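Local coordinates for protein adhesin (Streptococcus sanguinis SK1 = NCTC 7863, PDB 6VT2) that probably mediates bacterial adhesion by binding sialylated host glycans through tandem SigLec-like modules, at residues Phe22-Glu27 / Thr78-Ile83; Val38-Ile43 / Ile57-Asp62; Lys98-Glu103 / Glu118-Val123. All coordinates share one frame; numbering follows the deposited sequence.

All three contacts lie in the first SigLec-like domain, a sandwich of two beta sheets. Contact 1 pairs strands within one sheet and contact 3 pairs strands within the other; their centres are about 11 Å apart, and F24 of the first packs on F120 of the second. Contact 2 bridges one outermost strand of each sheet, its centre about 9 Å from contact 1 and about 8 Å from contact 3. S60 joins it to R79, and R41 joins it to Y99, by backbone hydrogen bonds. The glycan rests on contacts 2 and 3: both touch galactose, through I43 and Y99, and K98 holds the sialic acid. The F22 side chain of contact 1 stays about 12 Å from that sugar.

Contact 1. Residues Phe22-Glu27 / Thr78-Ile83; sequences FEFFVE and TRVYGI
R79 and E23 form a salt bridge across two antiparallel strands, 22-27 and 78-83, the central pair of one sheet in the immunoglobulin-like sandwich of this SigLec-like domain. Backbone hydrogen bonds run both ways between F22 and G82, F24 and V80, and V26 and T78. R79 can be followed outward. Its CB lies 3.7 Å from F25 CE1, and its CG, anti to the backbone N (chi1 -176°), stays 3.8 Å from that same CE1. The chain remains extended to NE, which donates to E23 OE1 at 3.1 Å. NH1 reaches E23 OE1 too, at 3.3 Å and less straight, a side-on grip that meets it on its anti side, with carboxylate and guanidinium planes 70° apart. At the tip, NH2 lies 3.3 Å above the Y81 ring, over its centre. The opposite face of the sheet, bearing F22, F24, V26, T78 and V80, looks into the sandwich. There V80 CB makes a CH-pi contact 3.7 Å from the F24 ring centroid, and F24 meets F120 of the facing sheet edge-to-face. Where G82 has no side chain, the F22 ring lies over the backbone, G82 N 3.4 Å above its plane.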
loop_
_atom_site.group_PDB
_atom_site.type_symbol
_atom_site.label_atom_id
_atom_site.label_comp_id
_atom_site.label_asym_id
_atom_site.label_seq_id
_atom_site.Cartn_x
_atom_site.Cartn_y
_atom_site.Cartn_z
ATOM N N PHE A 22 18.529 11.011 29.797
ATOM C CA PHE A 22 17.966 10.056 30.768
ATOM C C PHE A 22 17.271 10.896 31.835
ATOM O O PHE A 22 17.587 12.013 31.975
ATOM C CB PHE A 22 18.998 9.152 31.442
ATOM C CG PHE A 22 20.024 9.894 32.259
ATOM C CD1 PHE A 22 21.153 10.403 31.648
ATOM C CD2 PHE A 22 19.868 10.082 33.623
ATOM C CE1 PHE A 22 22.099 11.095 32.376
ATOM C CE2 PHE A 22 20.822 10.775 34.349
ATOM C CZ PHE A 22 21.934 11.280 33.723
ATOM N N GLU A 23 16.309 10.280 32.504
ATOM C CA GLU A 23 15.587 10.962 33.592
ATOM C C GLU A 23 14.992 9.905 34.493
ATOM O O GLU A 23 14.537 8.921 33.969
ATOM C CB GLU A 23 14.483 11.844 33.016
ATOM C CG GLU A 23 13.438 12.321 33.998
ATOM C CD GLU A 23 12.314 12.967 33.224
ATOM O OE1 GLU A 23 12.446 14.113 32.912
ATOM O OE2 GLU A 23 11.363 12.277 32.874
ATOM N N PHE A 24 15.050 10.112 35.789
ATOM C CA PHE A 24 14.331 9.234 36.721
ATOM C C PHE A 24 13.974 10.086 37.919
ATOM O O PHE A 24 14.425 11.111 37.980
ATOM C CB PHE A 24 15.127 7.982 37.088
ATOM C CG PHE A 24 16.395 8.203 37.858
ATOM C CD1 PHE A 24 17.576 8.482 37.197
ATOM C CD2 PHE A 24 16.411 8.074 39.234
ATOM C CE1 PHE A 24 18.755 8.611 37.903
ATOM C CE2 PHE A 24 17.589 8.225 39.938
ATOM C CZ PHE A 24 18.752 8.490 39.267
ATOM N N PHE A 25 13.095 9.609 38.783
ATOM C CA PHE A 25 12.622 10.416 39.911
ATOM C C PHE A 25 12.954 9.723 41.216
ATOM O O PHE A 25 12.946 8.521 41.263
ATOM C CB PHE A 25 11.137 10.707 39.725
ATOM C CG PHE A 25 10.905 11.707 38.632
ATOM C CD1 PHE A 25 10.991 13.061 38.889
ATOM C CD2 PHE A 25 10.681 11.288 37.334
ATOM C CE1 PHE A 25 10.810 13.981 37.873
ATOM C CE2 PHE A 25 10.505 12.213 36.321
ATOM C CZ PHE A 25 10.565 13.553 36.597
ATOM N N VAL A 26 13.261 10.532 42.198
ATOM C CA VAL A 26 13.512 10.041 43.562
ATOM C C VAL A 26 12.325 10.594 44.347
ATOM O O VAL A 26 11.923 11.604 44.059
ATOM C CB VAL A 26 14.851 10.560 44.096
ATOM C CG1 VAL A 26 14.962 10.285 45.586
ATOM C CG2 VAL A 26 16.045 10.017 43.314
ATOM N N GLU A 27 11.723 9.824 45.214
ATOM C CA GLU A 27 10.558 10.282 46.007
ATOM C C GLU A 27 10.971 10.267 47.466
ATOM O O GLU A 27 11.583 9.322 47.849
ATOM C CB GLU A 27 9.333 9.427 45.740
ATOM C CG GLU A 27 8.661 9.735 44.413
ATOM C CD GLU A 27 7.230 9.237 44.344
ATOM O OE1 GLU A 27 6.908 8.296 45.056
ATOM O OE2 GLU A 27 6.441 9.811 43.606
ATOM N N THR A 78 12.285 14.445 43.247
ATOM C CA THR A 78 13.576 14.981 42.813
ATOM C C THR A 78 13.839 14.390 41.443
ATOM O O THR A 78 13.714 13.230 41.323
ATOM C CB THR A 78 14.677 14.572 43.774
ATOM O OG1 THR A 78 14.445 15.221 45.010
ATOM C CG2 THR A 78 16.065 14.909 43.284
ATOM N N ARG A 79 14.116 15.230 40.475
ATOM C CA ARG A 79 14.410 14.740 39.141
ATOM C C ARG A 79 15.922 14.534 39.025
ATOM O O ARG A 79 16.623 15.417 39.316
ATOM C CB ARG A 79 13.976 15.791 38.142
ATOM C CG ARG A 79 14.142 15.353 36.688
ATOM C CD ARG A 79 14.024 16.591 35.824
ATOM N NE ARG A 79 14.108 16.205 34.446
ATOM C CZ ARG A 79 14.603 16.944 33.509
ATOM N NH1 ARG A 79 14.673 16.459 32.288
ATOM N NH2 ARG A 79 14.999 18.151 33.760
ATOM N N VAL A 80 16.357 13.368 38.577
ATOM C CA VAL A 80 17.787 13.121 38.285
ATOM C C VAL A 80 17.830 12.903 36.775
ATOM O O VAL A 80 17.058 12.195 36.304
ATOM C CB VAL A 80 18.323 11.924 39.075
ATOM C CG1 VAL A 80 19.797 11.732 38.818
ATOM C CG2 VAL A 80 18.090 12.095 40.566
ATOM N N TYR A 81 18.677 13.626 36.080
ATOM C CA TYR A 81 18.602 13.643 34.606
ATOM C C TYR A 81 19.940 14.091 34.043
ATOM O O TYR A 81 20.762 14.543 34.702
ATOM C CB TYR A 81 17.510 14.645 34.180
ATOM C CG TYR A 81 17.796 16.079 34.544
ATOM C CD1 TYR A 81 17.659 16.559 35.832
ATOM C CD2 TYR A 81 18.234 16.957 33.591
ATOM C CE1 TYR A 81 17.982 17.861 36.147
ATOM C CE2 TYR A 81 18.578 18.250 33.882
ATOM C CZ TYR A 81 18.408 18.728 35.154
ATOM O OH TYR A 81 18.735 20.019 35.393
ATOM N N GLY A 82 20.023 13.975 32.741
ATOM C CA GLY A 82 21.175 14.472 32.026
ATOM C C GLY A 82 21.210 13.894 30.638
ATOM O O GLY A 82 20.302 13.288 30.221
ATOM N N ILE A 83 22.277 14.207 29.948
ATOM C CA ILE A 83 22.566 13.679 28.611
ATOM C C ILE A 83 23.896 12.940 28.718
ATOM O O ILE A 83 24.911 13.550 29.085
ATOM C CB ILE A 83 22.631 14.809 27.579
ATOM C CG1 ILE A 83 21.277 15.484 27.502
ATOM C CG2 ILE A 83 23.098 14.225 26.266
ATOM C CD1 ILE A 83 21.378 16.806 26.747
HETATM O O HOH W 1 12.898 13.609 46.616
#

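Contact 2. Residues Val38-Ile43 / Ile57-Asp62; sequences VIVRNI and IRYSTD. With GAL (beta-D-galactopyranose), chain D.
V40 and Y59 meet where the sandwich closes along one margin: strand 38-41 is outermost in one sheet, strand 58-61 in the other, and the two run antiparallel at 174° with their axes 8.2 Å apart. The backbones are too far apart to pair directly, and side chains and water span the gap. The tight part is the Y59 ring against V40. Y59 CG sits between its own backbone N and carbonyl carbon (chi1 65°), which brings it against V40 CG2, and the two side chains slide past each other in opposite directions. V40 CG2 lies over the middle of the ring in a CH-pi contact, 3.7 Å from the centroid, while V40 CB approaches Y59 CD1 at 3.7 Å. Behind V40, F120 adds a further apolar surface.

Toward the phenol tip and along to T61, the contact becomes watery. Y59 OH donates to one water at 2.7 Å, and this water donates a hydrogen bond to V40 O. A second water donates to Y59 OH at 2.9 Å, so the hydroxyl is held on both its donor and acceptor functions. A third donates to V38 O at 2.8 Å and also bonds to T61 OG1, whose protein partner is T78 OG1 in the neighbouring strand. Past the strand, R41 bonds its own following backbone: NE donates to N42 O at 3.0 Å in a nearly straight bond (172°), and NH1 bonds to A46 O. The chain then reaches the glycan pocket, where I43 CG2 packs 3.6 Å from galactose O6.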
loop_
_atom_site.group_PDB
_atom_site.type_symbol
_atom_site.label_atom_id
_atom_site.label_comp_id
_atom_site.label_asym_id
_atom_site.label_seq_id
_atom_site.Cartn_x
_atom_site.Cartn_y
_atom_site.Cartn_z
ATOM N N VAL A 38 17.424 17.636 49.396
ATOM C CA VAL A 38 17.721 16.255 48.792
ATOM C C VAL A 38 19.037 16.448 48.024
ATOM O O VAL A 38 19.145 17.363 47.327
ATOM C CB VAL A 38 16.557 15.867 47.878
ATOM C CG1 VAL A 38 16.858 14.568 47.152
ATOM C CG2 VAL A 38 15.260 15.769 48.667
ATOM N N ILE A 39 19.986 15.574 48.253
ATOM C CA ILE A 39 21.361 15.674 47.731
ATOM C C ILE A 39 21.656 14.409 46.928
ATOM O O ILE A 39 21.286 13.385 47.347
ATOM C CB ILE A 39 22.324 15.716 48.942
ATOM C CG1 ILE A 39 22.146 17.018 49.705
ATOM C CG2 ILE A 39 23.768 15.500 48.554
ATOM C CD1 ILE A 39 22.766 16.988 51.077
ATOM N N VAL A 40 22.324 14.564 45.800
ATOM C CA VAL A 40 22.877 13.428 45.051
ATOM C C VAL A 40 24.373 13.643 45.122
ATOM O O VAL A 40 24.782 14.686 44.783
ATOM C CB VAL A 40 22.390 13.383 43.607
ATOM C CG1 VAL A 40 22.969 12.175 42.899
ATOM C CG2 VAL A 40 20.898 13.364 43.559
ATOM N N ARG A 41 25.117 12.652 45.569
ATOM C CA ARG A 41 26.543 12.910 45.737
ATOM C C ARG A 41 27.375 11.651 45.513
ATOM O O ARG A 41 26.900 10.554 45.600
ATOM C CB ARG A 41 26.826 13.430 47.151
ATOM C CG ARG A 41 26.387 12.480 48.253
ATOM C CD ARG A 41 26.910 12.848 49.642
ATOM N NE ARG A 41 28.268 12.444 49.811
ATOM C CZ ARG A 41 28.989 12.727 50.862
ATOM N NH1 ARG A 41 28.463 13.433 51.836
ATOM N NH2 ARG A 41 30.214 12.279 50.951
ATOM N N ASN A 42 28.665 11.902 45.307
ATOM C CA ASN A 42 29.646 10.813 45.312
ATOM C C ASN A 42 29.799 10.310 46.731
ATOM O O ASN A 42 29.700 11.070 47.584
ATOM C CB ASN A 42 31.030 11.334 44.951
ATOM C CG ASN A 42 31.104 11.683 43.498
ATOM O OD1 ASN A 42 30.087 11.613 42.862
ATOM N ND2 ASN A 42 32.261 12.055 42.995
ATOM N N ILE A 43 30.151 9.059 46.909
ATOM C CA ILE A 43 30.420 8.514 48.264
ATOM C C ILE A 43 31.553 9.298 48.913
ATOM O O ILE A 43 31.512 9.489 50.102
ATOM C CB ILE A 43 30.733 6.993 48.213
ATOM C CG1 ILE A 43 30.776 6.367 49.611
ATOM C CG2 ILE A 43 32.011 6.667 47.442
ATOM C CD1 ILE A 43 29.529 6.577 50.449
ATOM N N ILE A 57 25.577 14.398 35.215
ATOM C CA ILE A 57 24.498 13.927 36.065
ATOM C C ILE A 57 23.980 15.151 36.798
ATOM O O ILE A 57 24.723 15.803 37.536
ATOM C CB ILE A 57 24.981 12.873 37.050
ATOM C CG1 ILE A 57 25.522 11.664 36.318
ATOM C CG2 ILE A 57 23.790 12.487 37.965
ATOM C CD1 ILE A 57 26.094 10.591 37.327
ATOM N N ARG A 58 22.711 15.494 36.580
ATOM C CA ARG A 58 22.109 16.703 37.127
ATOM C C ARG A 58 20.891 16.293 37.939
ATOM O O ARG A 58 20.404 15.258 37.795
ATOM C CB ARG A 58 21.685 17.593 35.963
ATOM C CG ARG A 58 22.873 17.923 35.089
ATOM C CD ARG A 58 22.490 18.788 33.930
ATOM N NE ARG A 58 22.013 20.079 34.379
ATOM C CZ ARG A 58 21.371 20.929 33.594
ATOM N NH1 ARG A 58 21.185 20.639 32.325
ATOM N NH2 ARG A 58 20.939 22.085 34.063
ATOM N N TYR A 59 20.522 17.165 38.834
ATOM C CA TYR A 59 19.323 16.910 39.599
ATOM C C TYR A 59 18.647 18.196 40.012
ATOM O O TYR A 59 19.277 19.173 40.132
ATOM C CB TYR A 59 19.518 15.974 40.785
ATOM C CG TYR A 59 20.406 16.515 41.853
ATOM C CD1 TYR A 59 21.763 16.523 41.716
ATOM C CD2 TYR A 59 19.866 16.923 43.044
ATOM C CE1 TYR A 59 22.575 17.000 42.723
ATOM C CE2 TYR A 59 20.659 17.388 44.058
ATOM C CZ TYR A 59 22.019 17.412 43.910
ATOM O OH TYR A 59 22.749 17.860 44.957
ATOM N N SER A 60 17.367 18.076 40.270
ATOM C CA SER A 60 16.592 19.249 40.679
ATOM C C SER A 60 15.419 18.803 41.527
ATOM O O SER A 60 14.880 17.800 41.295
ATOM C CB SER A 60 16.126 20.011 39.492
ATOM O OG SER A 60 15.229 19.261 38.762
ATOM N N THR A 61 15.066 19.609 42.500
ATOM C CA THR A 61 13.894 19.317 43.285
ATOM C C THR A 61 13.046 20.580 43.420
ATOM O O THR A 61 13.456 21.467 44.063
ATOM C CB THR A 61 14.276 18.896 44.677
ATOM O OG1 THR A 61 15.223 17.850 44.592
ATOM C CG2 THR A 61 13.058 18.437 45.458
ATOM N N ASP A 62 11.904 20.585 42.797
ATOM C CA ASP A 62 10.984 21.698 42.986
ATOM C C ASP A 62 10.452 21.562 44.417
ATOM O O ASP A 62 10.454 20.534 44.978
ATOM C CB ASP A 62 9.901 21.599 41.923
ATOM C CG ASP A 62 10.407 21.767 40.498
ATOM O OD1 ASP A 62 11.578 22.030 40.303
ATOM O OD2 ASP A 62 9.628 21.533 39.608
HETATM C C1 GAL D . 33.873 3.977 45.171
HETATM C C2 GAL D . 34.178 3.371 43.785
HETATM C C3 GAL D . 32.922 3.309 42.923
HETATM C C4 GAL D . 31.783 2.615 43.683
HETATM C C5 GAL D . 31.574 3.340 45.009
HETATM C C6 GAL D . 30.474 2.729 45.897
HETATM O O2 GAL D . 35.109 4.165 43.071
HETATM O O3 GAL D . 33.163 2.589 41.717
HETATM O O4 GAL D . 32.105 1.262 43.916
HETATM O O5 GAL D . 32.778 3.307 45.776
HETATM O O6 GAL D . 30.229 3.529 47.045
HETATM O O HOH W 2 17.610 18.624 45.388
HETATM O O HOH W 3 21.404 19.829 46.686
HETATM O O HOH W 4 25.347 17.512 44.340
#

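Contact 3. Residues Lys98-Glu103 / Glu118-Val123; sequences KYVRAE and ERFVLV. With SIA (N-acetyl-alpha-neuraminic acid), chain B; GAL (beta-D-galactopyranose), chain D.
K98 and F120 form an antiparallel hydrogen-bonded pair, with K98 N to F120 O and F120 N to K98 O both 3.0 Å, but the strands run at 148°, well off antiparallel, and the last bond between them, V100 N to E118 O, meets the carbonyl from 41° above its plane. On one face of the sheet Y99 and R119 lie side by side. R119 CB sits over the tyrosine ring toward its rim in a CH-pi contact, and R119 CD comes 3.5 Å from Y99 CE2. The phenol then donates to galactose O6 at 2.6 Å, and the backbone N of K115 is also hydrogen-bonded to Y99 OH. On the other face K98 CB rests 3.7 Å from F120 CZ before the lysine chain bends at chi2 (-67°) and leaves for the pocket. NZ donates to sialic acid O8 and O9, each at 3.0 Å, and N42 OD1 and D53 O bond it too, so four oxygens share three protons. V100 CG2 meets F120 at the ring edge, 3.9 Å from CE2. Strand 98-103 is flanked by strand 35-41 on its other side and strand 119-125 by strand 13-17, while F120 touches V80 of the facing sheet.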
loop_
_atom_site.group_PDB
_atom_site.type_symbol
_atom_site.label_atom_id
_atom_site.label_comp_id
_atom_site.label_asym_id
_atom_site.label_seq_id
_atom_site.Cartn_x
_atom_site.Cartn_y
_atom_site.Cartn_z
ATOM N N LYS A 98 25.840 6.357 42.774
ATOM C CA LYS A 98 25.771 7.657 43.438
ATOM C C LYS A 98 24.699 7.605 44.528
ATOM O O LYS A 98 23.800 6.881 44.444
ATOM C CB LYS A 98 25.498 8.751 42.428
ATOM C CG LYS A 98 26.480 8.817 41.278
ATOM C CD LYS A 98 27.836 9.232 41.795
ATOM C CE LYS A 98 28.851 8.827 40.774
ATOM N NZ LYS A 98 30.177 9.362 41.034
ATOM N N TYR A 99 24.889 8.459 45.497
ATOM C CA TYR A 99 24.154 8.359 46.761
ATOM C C TYR A 99 23.186 9.522 46.890
ATOM O O TYR A 99 23.498 10.652 46.511
ATOM C CB TYR A 99 25.140 8.353 47.904
ATOM C CG TYR A 99 25.927 7.090 47.913
ATOM C CD1 TYR A 99 26.977 6.883 47.064
ATOM C CD2 TYR A 99 25.533 6.046 48.720
ATOM C CE1 TYR A 99 27.611 5.636 46.997
ATOM C CE2 TYR A 99 26.198 4.815 48.737
ATOM C CZ TYR A 99 27.204 4.610 47.815
ATOM O OH TYR A 99 27.770 3.382 47.819
ATOM N N VAL A 100 22.008 9.218 47.413
ATOM C CA VAL A 100 20.946 10.200 47.577
ATOM C C VAL A 100 20.664 10.341 49.065
ATOM O O VAL A 100 20.420 9.355 49.755
ATOM C CB VAL A 100 19.697 9.815 46.778
ATOM C CG1 VAL A 100 18.678 10.890 46.955
ATOM C CG2 VAL A 100 20.008 9.622 45.301
ATOM N N ARG A 101 20.669 11.597 49.530
ATOM C CA ARG A 101 20.385 11.857 50.925
ATOM C C ARG A 101 19.299 12.916 51.028
ATOM O O ARG A 101 19.147 13.677 50.180
ATOM C CB ARG A 101 21.619 12.364 51.668
ATOM C CG ARG A 101 22.820 11.445 51.538
ATOM C CD ARG A 101 23.940 12.077 52.325
ATOM N NE ARG A 101 23.827 11.831 53.742
ATOM C CZ ARG A 101 24.696 12.272 54.624
ATOM N NH1 ARG A 101 25.712 13.005 54.244
ATOM N NH2 ARG A 101 24.570 11.990 55.903
ATOM N N ALA A 102 18.580 12.857 52.116
ATOM C CA ALA A 102 17.571 13.873 52.325
ATOM C C ALA A 102 17.586 14.284 53.787
ATOM O O ALA A 102 17.916 13.481 54.662
ATOM C CB ALA A 102 16.182 13.381 51.933
ATOM N N GLU A 103 17.212 15.538 54.038
ATOM C CA GLU A 103 17.184 16.094 55.394
ATOM C C GLU A 103 15.867 16.795 55.641
ATOM O O GLU A 103 15.382 17.534 54.772
ATOM C CB GLU A 103 18.337 17.041 55.535
ATOM C CG GLU A 103 18.448 17.652 56.971
ATOM C CD GLU A 103 19.613 18.613 56.999
ATOM O OE1 GLU A 103 19.454 19.718 57.546
ATOM O OE2 GLU A 103 20.683 18.299 56.405
ATOM N N GLU A 118 20.944 4.830 50.613
ATOM C CA GLU A 118 20.150 5.049 49.419
ATOM C C GLU A 118 21.044 5.487 48.277
ATOM O O GLU A 118 21.830 6.427 48.399
ATOM C CB GLU A 118 19.100 6.093 49.700
ATOM C CG GLU A 118 18.063 5.732 50.792
ATOM C CD GLU A 118 18.438 6.060 52.239
ATOM O OE1 GLU A 118 19.603 6.430 52.554
ATOM O OE2 GLU A 118 17.521 5.971 53.088
ATOM N N ARG A 119 20.896 4.797 47.153
ATOM C CA ARG A 119 21.819 4.989 46.056
ATOM C C ARG A 119 21.171 4.423 44.804
ATOM O O ARG A 119 20.236 3.610 44.873
ATOM C CB ARG A 119 23.152 4.296 46.323
ATOM C CG ARG A 119 23.075 2.788 46.422
ATOM C CD ARG A 119 24.303 2.238 47.201
ATOM N NE ARG A 119 24.182 0.806 47.102
ATOM C CZ ARG A 119 23.357 0.071 47.815
ATOM N NH1 ARG A 119 22.640 0.617 48.802
ATOM N NH2 ARG A 119 23.254 -1.246 47.547
ATOM N N PHE A 120 21.725 4.830 43.681
ATOM C CA PHE A 120 21.356 4.276 42.399
ATOM C C PHE A 120 22.619 3.955 41.627
ATOM O O PHE A 120 23.657 4.574 41.847
ATOM C CB PHE A 120 20.464 5.204 41.573
ATOM C CG PHE A 120 21.077 6.516 41.253
ATOM C CD1 PHE A 120 21.820 6.680 40.102
ATOM C CD2 PHE A 120 20.923 7.605 42.110
ATOM C CE1 PHE A 120 22.457 7.888 39.825
ATOM C CE2 PHE A 120 21.475 8.799 41.813
ATOM C CZ PHE A 120 22.263 8.963 40.653
ATOM N N VAL A 121 22.527 3.035 40.665
ATOM C CA VAL A 121 23.613 2.785 39.733
ATOM C C VAL A 121 23.111 3.195 38.373
ATOM O O VAL A 121 22.111 2.658 37.874
ATOM C CB VAL A 121 24.046 1.332 39.719
ATOM C CG1 VAL A 121 25.225 1.165 38.783
ATOM C CG2 VAL A 121 24.473 0.895 41.141
ATOM N N LEU A 122 23.783 4.165 37.793
ATOM C CA LEU A 122 23.547 4.602 36.436
ATOM C C LEU A 122 24.478 3.851 35.510
ATOM O O LEU A 122 25.689 3.861 35.711
ATOM C CB LEU A 122 23.755 6.112 36.372
ATOM C CG LEU A 122 23.385 6.757 35.054
ATOM C CD1 LEU A 122 21.903 6.708 34.852
ATOM C CD2 LEU A 122 23.936 8.191 35.108
ATOM N N VAL A 123 23.910 3.148 34.558
ATOM C CA VAL A 123 24.646 2.219 33.717
ATOM C C VAL A 123 24.573 2.725 32.308
ATOM O O VAL A 123 23.470 2.857 31.761
ATOM C CB VAL A 123 24.093 0.793 33.844
ATOM C CG1 VAL A 123 24.893 -0.226 33.018
ATOM C CG2 VAL A 123 24.031 0.359 35.262
HETATM C C1 SIA B . 31.028 3.284 40.680
HETATM C C2 SIA B . 32.606 3.123 40.577
HETATM C C3 SIA B . 33.073 2.102 39.532
HETATM C C4 SIA B . 32.770 2.510 38.088
HETATM C C5 SIA B . 33.298 3.923 37.807
HETATM C C6 SIA B . 32.818 4.897 38.915
HETATM C C7 SIA B . 33.436 6.318 38.843
HETATM C C8 SIA B . 33.085 7.123 40.121
HETATM C C9 SIA B . 33.371 8.606 39.907
HETATM C C10 SIA B . 33.693 4.724 35.505
HETATM C C11 SIA B . 33.034 5.231 34.224
HETATM N N5 SIA B . 32.838 4.418 36.510
HETATM O O1A SIA B . 30.337 2.256 40.505
HETATM O O1B SIA B . 30.662 4.454 40.982
HETATM O O4 SIA B . 33.368 1.592 37.151
HETATM O O6 SIA B . 33.186 4.411 40.201
HETATM O O7 SIA B . 34.832 6.253 38.604
HETATM O O8 SIA B . 31.712 6.896 40.459
HETATM O O9 SIA B . 32.360 9.137 39.045
HETATM O O10 SIA B . 34.913 4.614 35.600
HETATM C C1 GAL D . 33.873 3.977 45.171
HETATM C C2 GAL D . 34.178 3.371 43.785
HETATM C C3 GAL D . 32.922 3.309 42.923
HETATM C C4 GAL D . 31.783 2.615 43.683
HETATM C C5 GAL D . 31.574 3.340 45.009
HETATM C C6 GAL D . 30.474 2.729 45.897
HETATM O O2 GAL D . 35.109 4.165 43.071
HETATM O O3 GAL D . 33.163 2.589 41.717
HETATM O O4 GAL D . 32.105 1.262 43.916
HETATM O O5 GAL D . 32.778 3.307 45.776
HETATM O O6 GAL D . 30.229 3.529 47.045
#